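Local atomic coordinates of ferredoxin-thioredoxin reductase subunit A2, chloroplastic (Arabidopsis thaliana, PDB entry 7C2B), a protein that forms the variable subunit of ferredoxin-thioredoxin reductase, which probably passes electrons from reduced ferredoxin to thioredoxins in a two-electron reduction. Residues V55-M58 against G59-G62. Sequence-based numbering, arbitrary orientation.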
loop_
_atom_site.group_PDB
_atom_site.type_symbol
_atom_site.label_atom_id
_atom_site.label_comp_id
_atom_site.label_asym_id
_atom_site.label_seq_id
_atom_site.Cartn_x
_atom_site.Cartn_y
_atom_site.Cartn_z
ATOM N N VAL B 55 20.473 -0.345 10.062
ATOM C CA VAL B 55 21.308 -1.473 9.674
ATOM C C VAL B 55 21.201 -1.641 8.168
ATOM O O VAL B 55 20.095 -1.688 7.623
ATOM C CB VAL B 55 20.895 -2.771 10.392
ATOM C CG1 VAL B 55 21.740 -3.939 9.920
ATOM C CG2 VAL B 55 21.017 -2.603 11.891
ATOM N N GLU B 56 22.348 -1.726 7.498
ATOM C CA GLU B 56 22.396 -2.044 6.077
ATOM C C GLU B 56 22.505 -3.558 5.933
ATOM O O GLU B 56 23.450 -4.168 6.443
ATOM C CB GLU B 56 23.574 -1.351 5.389
ATOM C CG GLU B 56 23.828 -1.855 3.946
ATOM C CD GLU B 56 22.662 -1.598 2.999
ATOM O OE1 GLU B 56 22.322 -0.417 2.759
ATOM O OE2 GLU B 56 22.081 -2.579 2.484
ATOM N N LEU B 57 21.538 -4.164 5.245
ATOM C CA LEU B 57 21.482 -5.620 5.203
ATOM C C LEU B 57 22.248 -6.228 4.036
ATOM O O LEU B 57 22.495 -7.439 4.049
ATOM C CB LEU B 57 20.032 -6.098 5.129
ATOM C CG LEU B 57 19.242 -5.876 6.422
ATOM C CD1 LEU B 57 17.882 -6.535 6.325
ATOM C CD2 LEU B 57 20.020 -6.420 7.623
ATOM N N MET B 58 22.618 -5.440 3.032
ATOM C CA MET B 58 23.209 -6.040 1.837
ATOM C C MET B 58 24.469 -6.810 2.197
ATOM O O MET B 58 25.349 -6.300 2.899
ATOM C CB MET B 58 23.535 -4.979 0.794
ATOM C CG MET B 58 24.160 -5.607 -0.453
ATOM S SD MET B 58 24.099 -4.475 -1.816
ATOM C CE MET B 58 24.696 -5.542 -3.143
ATOM N N GLY B 59 24.540 -8.057 1.743
ATOM C CA GLY B 59 25.672 -8.902 2.042
ATOM C C GLY B 59 25.568 -9.686 3.330
ATOM O O GLY B 59 26.374 -10.597 3.544
ATOM N N MET B 60 24.612 -9.369 4.198
ATOM C CA MET B 60 24.450 -10.130 5.425
ATOM C C MET B 60 23.823 -11.486 5.131
ATOM O O MET B 60 23.017 -11.637 4.210
ATOM C CB MET B 60 23.599 -9.356 6.430
ATOM C CG MET B 60 24.317 -8.121 6.930
ATOM S SD MET B 60 23.483 -7.283 8.276
ATOM C CE MET B 60 23.274 -8.639 9.436
ATOM N N GLU B 61 24.205 -12.475 5.926
ATOM C CA GLU B 61 23.728 -13.837 5.764
ATOM C C GLU B 61 22.874 -14.237 6.957
ATOM O O GLU B 61 23.192 -13.912 8.107
ATOM C CB GLU B 61 24.906 -14.797 5.591
ATOM C CG GLU B 61 25.742 -14.467 4.352
ATOM C CD GLU B 61 26.964 -15.348 4.215
ATOM O OE1 GLU B 61 27.215 -16.147 5.145
ATOM O OE2 GLU B 61 27.666 -15.244 3.179
ATOM N N GLY B 62 21.778 -14.929 6.673
ATOM C CA GLY B 62 20.904 -15.419 7.718
ATOM C C GLY B 62 20.189 -16.667 7.255
ATOM O O GLY B 62 20.649 -17.326 6.321
#
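Leu57 and Met60 close a type II beta turn that links strand 55-56 to strand 61-67 in the SH3-like fold of the variable subunit. Met60 N donates to Leu57 O at 2.9 Å with a nearly straight N-H...O angle of 161°. The donor is tilted 33° from the carbonyl plane. The side chain of Met60 reaches back past Leu57 toward the end of strand 55-56. With CG beside its own backbone N (chi1 -68°), the Met60 chain runs past the Leu57 carbonyl, Met60 CB lying 3.3 Å from Leu57 O. Met60 SD then sits 3.6 Å from the methyl CD2 of Leu57, the two side chains crossing at a slant. Met60 SD is also 3.6 Å from the backbone O of Glu56. Val55 adds a looser apolar touch: Val55 CG1 meets Met60 SD at 4.1 Å, the two side chains crossing at about a right angle. Shortening Met60 to an alanine removes the sulfur, and a gap is likely to open beside Leu57 CD2 and Val55 CG1, though the turn bond would remain. Phe98 of strand 94-102 touches both Leu57 and Met60, while Phe86 and Lys88 of strand 82-90 also meet Met60, so both side chains pack against the sheet that strand 61-67 itself belongs to. At the third position of the turn, a side chain on Gly59 would collide with Met58 O. The Glu56 carboxylate steadies the entry to the turn: Glu56 OE2 also accepts from Leu44 N, and its anti lone pair receives Met58 N at 3.0 Å.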